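Local coordinates for protein metazoan TIR-STING fusion (Crassostrea gigas, PDB 6WT6) that joins a TIR domain to a STING ligand-binding domain in one oyster polypeptide, a fusion of two domain types associated with innate immune signalling, at residues S213-L218 and K351-K356; I191-D196 and D320-K325. All coordinates share one frame; numbering follows the deposited sequence.

Contact 1: residues S213-L218 and K351-K356; sequences SEKLFL and KNQLRK
Two partners hold the OG of Ser213: it accepts from the backbone N of Lys215 at 3.0 Å with a nearly straight N-H...O angle of 177°, closing an ST turn, and it is hydrogen-bonded to Glu357 OE2, just past the helix segment. OG lies anti to the backbone N, and it also rests 3.7 Å from Gln353 CB. The same Glu357 carboxylate forms a salt bridge with Lys215 NZ, the stronger polar tie of that ammonium. In addition, Lys215 NZ donates to Gln353 OE1 at 3.1 Å, in the carbonyl plane and with a C=O...N angle of 150°; the two side chains cross at roughly a right angle. The chain turns a corner at Glu214 and Lys215 before strand residues 216-218 of the mixed sheet of the STING ligand-binding domain, and helix 341-356 packs there. Chi1 of Gln353 carries CG to 3.6 Å from Phe217 CZ, obliquely; the bend at chi2 (-55°) then turns the amide, steep to the ring, so that OE1 points to Lys215 NZ. Ser213 CB meets the ring edge in plane. Leu354 CD2 lies 4.0 Å from Ser213 CA, and Tyr273 of strand 272-279 also touches this leucine.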
loop_
_atom_site.group_PDB
_atom_site.type_symbol
_atom_site.label_atom_id
_atom_site.label_comp_id
_atom_site.label_asym_id
_atom_site.label_seq_id
_atom_site.Cartn_x
_atom_site.Cartn_y
_atom_site.Cartn_z
ATOM N N SER A 213 31.248 -4.672 5.615
ATOM C CA SER A 213 30.639 -4.681 4.297
ATOM C C SER A 213 30.280 -3.261 3.867
ATOM O O SER A 213 30.110 -2.355 4.684
ATOM C CB SER A 213 29.390 -5.563 4.290
ATOM O OG SER A 213 28.592 -5.316 3.141
ATOM N N GLU A 214 30.165 -3.080 2.552
ATOM C CA GLU A 214 29.728 -1.807 1.995
ATOM C C GLU A 214 28.237 -1.558 2.181
ATOM O O GLU A 214 27.809 -0.401 2.128
ATOM C CB GLU A 214 30.038 -1.737 0.499
ATOM C CG GLU A 214 31.490 -1.923 0.122
ATOM C CD GLU A 214 31.682 -1.885 -1.382
ATOM O OE1 GLU A 214 30.664 -1.882 -2.106
ATOM O OE2 GLU A 214 32.842 -1.858 -1.842
ATOM N N LYS A 215 27.444 -2.606 2.387
ATOM C CA LYS A 215 25.999 -2.483 2.289
ATOM C C LYS A 215 25.386 -1.977 3.592
ATOM O O LYS A 215 25.978 -2.055 4.672
ATOM C CB LYS A 215 25.367 -3.823 1.912
ATOM C CG LYS A 215 25.781 -4.366 0.547
ATOM C CD LYS A 215 24.988 -5.621 0.206
ATOM C CE LYS A 215 25.393 -6.197 -1.141
ATOM N NZ LYS A 215 26.827 -6.614 -1.173
ATOM N N LEU A 216 24.174 -1.444 3.466
ATOM C CA LEU A 216 23.344 -1.082 4.605
ATOM C C LEU A 216 22.460 -2.275 4.948
ATOM O O LEU A 216 21.663 -2.721 4.116
ATOM C CB LEU A 216 22.493 0.145 4.282
ATOM C CG LEU A 216 21.486 0.574 5.351
ATOM C CD1 LEU A 216 22.206 0.987 6.628
ATOM C CD2 LEU A 216 20.595 1.695 4.837
ATOM N N PHE A 217 22.608 -2.799 6.160
ATOM C CA PHE A 217 21.845 -3.963 6.590
ATOM C C PHE A 217 20.520 -3.503 7.186
ATOM O O PHE A 217 20.500 -2.720 8.141
ATOM C CB PHE A 217 22.650 -4.799 7.583
ATOM C CG PHE A 217 23.781 -5.553 6.946
ATOM C CD1 PHE A 217 23.658 -6.903 6.660
ATOM C CD2 PHE A 217 24.955 -4.905 6.598
ATOM C CE1 PHE A 217 24.689 -7.596 6.059
ATOM C CE2 PHE A 217 25.993 -5.592 5.994
ATOM C CZ PHE A 217 25.860 -6.941 5.727
ATOM N N LEU A 218 19.421 -3.973 6.607
ATOM C CA LEU A 218 18.073 -3.582 6.999
ATOM C C LEU A 218 17.428 -4.754 7.724
ATOM O O LEU A 218 17.293 -5.843 7.156
ATOM C CB LEU A 218 17.247 -3.177 5.780
ATOM C CG LEU A 218 17.788 -2.027 4.932
ATOM C CD1 LEU A 218 17.041 -1.967 3.616
ATOM C CD2 LEU A 218 17.676 -0.702 5.688
ATOM N N LYS A 351 29.921 -11.469 6.974
ATOM C CA LYS A 351 30.915 -12.289 6.288
ATOM C C LYS A 351 30.397 -12.774 4.940
ATOM O O LYS A 351 31.159 -12.859 3.970
ATOM C CB LYS A 351 31.316 -13.469 7.173
ATOM C CG LYS A 351 32.051 -13.063 8.441
ATOM C CD LYS A 351 32.324 -14.256 9.345
ATOM C CE LYS A 351 33.095 -13.832 10.584
ATOM N NZ LYS A 351 33.414 -14.982 11.476
ATOM N N ASN A 352 29.102 -13.091 4.856
ATOM C CA ASN A 352 28.523 -13.506 3.583
ATOM C C ASN A 352 28.603 -12.389 2.550
ATOM O O ASN A 352 28.901 -12.637 1.374
ATOM C CB ASN A 352 27.074 -13.945 3.795
ATOM C CG ASN A 352 26.436 -14.485 2.533
ATOM O OD1 ASN A 352 26.920 -15.450 1.946
ATOM N ND2 ASN A 352 25.327 -13.880 2.124
ATOM N N GLN A 353 28.351 -11.148 2.971
ATOM C CA GLN A 353 28.389 -10.037 2.031
ATOM C C GLN A 353 29.816 -9.687 1.629
ATOM O O GLN A 353 30.044 -9.242 0.499
ATOM C CB GLN A 353 27.682 -8.822 2.628
ATOM C CG GLN A 353 26.197 -9.037 2.856
ATOM C CD GLN A 353 25.475 -9.474 1.596
ATOM O OE1 GLN A 353 25.743 -8.969 0.502
ATOM N NE2 GLN A 353 24.556 -10.423 1.741
ATOM N N LEU A 354 30.786 -9.885 2.527
ATOM C CA LEU A 354 32.177 -9.626 2.172
ATOM C C LEU A 354 32.677 -10.608 1.120
ATOM O O LEU A 354 33.512 -10.246 0.284
ATOM C CB LEU A 354 33.062 -9.676 3.417
ATOM C CG LEU A 354 32.973 -8.480 4.369
ATOM C CD1 LEU A 354 33.618 -8.798 5.707
ATOM C CD2 LEU A 354 33.634 -7.260 3.751
ATOM N N ARG A 355 32.179 -11.848 1.145
ATOM C CA ARG A 355 32.509 -12.811 0.099
ATOM C C ARG A 355 32.058 -12.309 -1.268
ATOM O O ARG A 355 32.822 -12.341 -2.239
ATOM C CB ARG A 355 31.862 -14.162 0.407
ATOM C CG ARG A 355 32.822 -15.229 0.899
ATOM C CD ARG A 355 32.089 -16.533 1.209
ATOM N NE ARG A 355 31.121 -16.374 2.291
ATOM C CZ ARG A 355 31.426 -16.453 3.582
ATOM N NH1 ARG A 355 32.677 -16.690 3.955
ATOM N NH2 ARG A 355 30.484 -16.295 4.502
ATOM N N LYS A 356 30.810 -11.841 -1.359
ATOM C CA LYS A 356 30.273 -11.404 -2.642
ATOM C C LYS A 356 30.970 -10.151 -3.153
ATOM O O LYS A 356 31.103 -9.968 -4.369
ATOM C CB LYS A 356 28.770 -11.167 -2.518
ATOM C CG LYS A 356 27.992 -12.395 -2.082
ATOM C CD LYS A 356 26.540 -12.052 -1.806
ATOM C CE LYS A 356 25.731 -13.296 -1.495
ATOM N NZ LYS A 356 25.668 -14.207 -2.670
#

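Contact 2: residues I191-D196 and D320-K325; sequences ILPDLD and DPECSK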
loop_
_atom_site.group_PDB
_atom_site.type_symbol
_atom_site.label_atom_id
_atom_site.label_comp_id
_atom_site.label_asym_id
_atom_site.label_seq_id
_atom_site.Cartn_x
_atom_site.Cartn_y
_atom_site.Cartn_z
ATOM N N ILE A 191 19.094 7.543 -0.443
ATOM C CA ILE A 191 20.340 7.335 0.290
ATOM C C ILE A 191 21.186 6.206 -0.295
ATOM O O ILE A 191 22.420 6.281 -0.272
ATOM C CB ILE A 191 20.049 7.098 1.786
ATOM C CG1 ILE A 191 19.143 5.883 1.990
ATOM C CG2 ILE A 191 19.406 8.335 2.406
ATOM C CD1 ILE A 191 19.831 4.728 2.667
ATOM N N LEU A 192 20.547 5.165 -0.836
ATOM C CA LEU A 192 21.299 3.993 -1.291
ATOM C C LEU A 192 22.258 4.256 -2.454
ATOM O O LEU A 192 23.377 3.712 -2.419
ATOM C CB LEU A 192 20.340 2.854 -1.667
ATOM C CG LEU A 192 19.596 2.079 -0.566
ATOM C CD1 LEU A 192 18.982 0.797 -1.128
ATOM C CD2 LEU A 192 20.494 1.764 0.633
ATOM N N PRO A 193 21.905 5.030 -3.502
ATOM C CA PRO A 193 22.776 5.092 -4.694
ATOM C C PRO A 193 24.237 5.410 -4.419
ATOM O O PRO A 193 25.110 4.831 -5.077
ATOM C CB PRO A 193 22.114 6.187 -5.542
ATOM C CG PRO A 193 20.684 6.080 -5.204
ATOM C CD PRO A 193 20.640 5.754 -3.735
ATOM N N ASP A 194 24.540 6.297 -3.474
ATOM C CA ASP A 194 25.925 6.626 -3.160
ATOM C C ASP A 194 26.345 6.187 -1.761
ATOM O O ASP A 194 27.428 6.568 -1.305
ATOM C CB ASP A 194 26.168 8.129 -3.334
ATOM C CG ASP A 194 26.334 8.531 -4.793
ATOM O OD1 ASP A 194 26.651 7.650 -5.623
ATOM O OD2 ASP A 194 26.155 9.728 -5.110
ATOM N N LEU A 195 25.531 5.378 -1.078
ATOM C CA LEU A 195 25.852 4.993 0.295
ATOM C C LEU A 195 27.109 4.131 0.362
ATOM O O LEU A 195 27.906 4.264 1.300
ATOM C CB LEU A 195 24.660 4.270 0.924
ATOM C CG LEU A 195 24.749 3.763 2.365
ATOM C CD1 LEU A 195 23.401 3.918 3.051
ATOM C CD2 LEU A 195 25.173 2.304 2.390
ATOM N N ASP A 196 27.309 3.245 -0.623
ATOM C CA ASP A 196 28.499 2.398 -0.627
ATOM C C ASP A 196 29.782 3.222 -0.639
ATOM O O ASP A 196 30.789 2.812 -0.051
ATOM C CB ASP A 196 28.468 1.447 -1.825
ATOM C CG ASP A 196 28.523 2.178 -3.162
ATOM O OD1 ASP A 196 28.038 3.328 -3.246
ATOM O OD2 ASP A 196 29.052 1.592 -4.133
ATOM N N ASP A 320 16.345 -1.517 -9.968
ATOM C CA ASP A 320 17.085 -0.266 -10.042
ATOM C C ASP A 320 18.578 -0.560 -9.943
ATOM O O ASP A 320 19.038 -1.002 -8.881
ATOM C CB ASP A 320 16.641 0.671 -8.928
ATOM C CG ASP A 320 17.245 2.051 -9.037
ATOM O OD1 ASP A 320 18.158 2.250 -9.865
ATOM O OD2 ASP A 320 16.797 2.944 -8.290
ATOM N N PRO A 321 19.364 -0.325 -10.996
ATOM C CA PRO A 321 20.777 -0.741 -10.962
ATOM C C PRO A 321 21.629 0.023 -9.960
ATOM O O PRO A 321 22.632 -0.523 -9.483
ATOM C CB PRO A 321 21.249 -0.499 -12.405
ATOM C CG PRO A 321 19.983 -0.507 -13.222
ATOM C CD PRO A 321 18.953 0.125 -12.337
ATOM N N GLU A 322 21.275 1.260 -9.626
ATOM C CA GLU A 322 22.034 2.034 -8.653
ATOM C C GLU A 322 21.585 1.788 -7.215
ATOM O O GLU A 322 22.176 2.361 -6.294
ATOM C CB GLU A 322 21.947 3.538 -8.979
ATOM C CG GLU A 322 20.548 4.134 -8.916
ATOM C CD GLU A 322 20.551 5.655 -8.992
ATOM O OE1 GLU A 322 21.615 6.242 -9.279
ATOM O OE2 GLU A 322 19.488 6.267 -8.757
ATOM N N CYS A 323 20.567 0.954 -6.997
ATOM C CA CYS A 323 20.121 0.598 -5.655
ATOM C C CYS A 323 20.318 -0.868 -5.307
ATOM O O CYS A 323 20.484 -1.186 -4.126
ATOM C CB CYS A 323 18.636 0.945 -5.457
ATOM S SG CYS A 323 18.299 2.695 -5.154
ATOM N N SER A 324 20.290 -1.769 -6.285
ATOM C CA SER A 324 20.534 -3.172 -5.990
ATOM C C SER A 324 21.982 -3.371 -5.557
ATOM O O SER A 324 22.883 -2.632 -5.963
ATOM C CB SER A 324 20.218 -4.042 -7.205
ATOM O OG SER A 324 21.044 -3.703 -8.298
ATOM N N LYS A 325 22.194 -4.371 -4.705
ATOM C CA LYS A 325 23.480 -4.659 -4.079
ATOM C C LYS A 325 23.978 -3.515 -3.200
ATOM O O LYS A 325 25.161 -3.488 -2.841
ATOM C CB LYS A 325 24.551 -5.019 -5.123
ATOM C CG LYS A 325 24.217 -6.226 -5.988
ATOM C CD LYS A 325 25.311 -6.490 -7.019
ATOM C CE LYS A 325 25.507 -5.295 -7.958
ATOM N NZ LYS A 325 26.497 -5.576 -9.043
#
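With chi1 at 63°, Glu322 CG sits in the crowded position between the backbone N and the carbonyl carbon, and the extended chain beyond it lays the carboxylate along Pro193; Cys323 SG, anti to its carbonyl carbon (chi1 -78°), turns to the helix. The Glu322 carboxylate crosses the pyrrolidine ring of Pro193 obliquely, Glu322 OE2 coming 3.8 Å from Pro193 CG. This is van der Waals packing; the charge of Glu322 is met elsewhere, by a salt bridge from OE2 to Lys189 NZ. Cys323 SG lies against the helix, 4.0 Å from Leu192 CB and 4.1 Å from Pro193 CD. Between the backbones, Pro193 CA approaches Glu322 O at 3.2 Å with 161° at the hydrogen, a CA-H...O contact; Lys326 NZ bonds to this oxygen and to Pro193 O. Within the loop, Asp320 O accepts from both Cys323 N (3.1 Å) and Ser324 N (3.0 Å), and Asp320 OD1 takes Glu322 N from above its carboxylate plane. The Asx turn of Asp320, after helix 299-319, brings Glu322, and Cys323 after it, against the proline kink of helix 176-204, where the N atoms of residues 193 and 194 lack bonds to the preceding turn.

In the fold
Contact 1 and contact 2 lie in the same STING ligand-binding domain, their centres about 13 Å apart, and their segments alternate along the chain. Helix 176-204 and strand 212-221 are successive elements joined by a short connection, and 191-196 packs on 213-218: Leu216 CD2 meets Ile191 CD1 at 3.8 Å, with Leu195 CD2 beside Leu216 CB at 3.9 Å. Segment 320-325 runs into strand 327-332, which pairs parallel to 212-221, and Gln353 of 351-356 touches Lys328 of that strand. Contact 2 reaches contact 1 from the loop as well, Lys325 O lying 3.2 Å from Lys215 CE. Contact 1 joins helix 341-356 to strand 212-221; contact 2 joins helix 176-204 to the loop before strand 327-332.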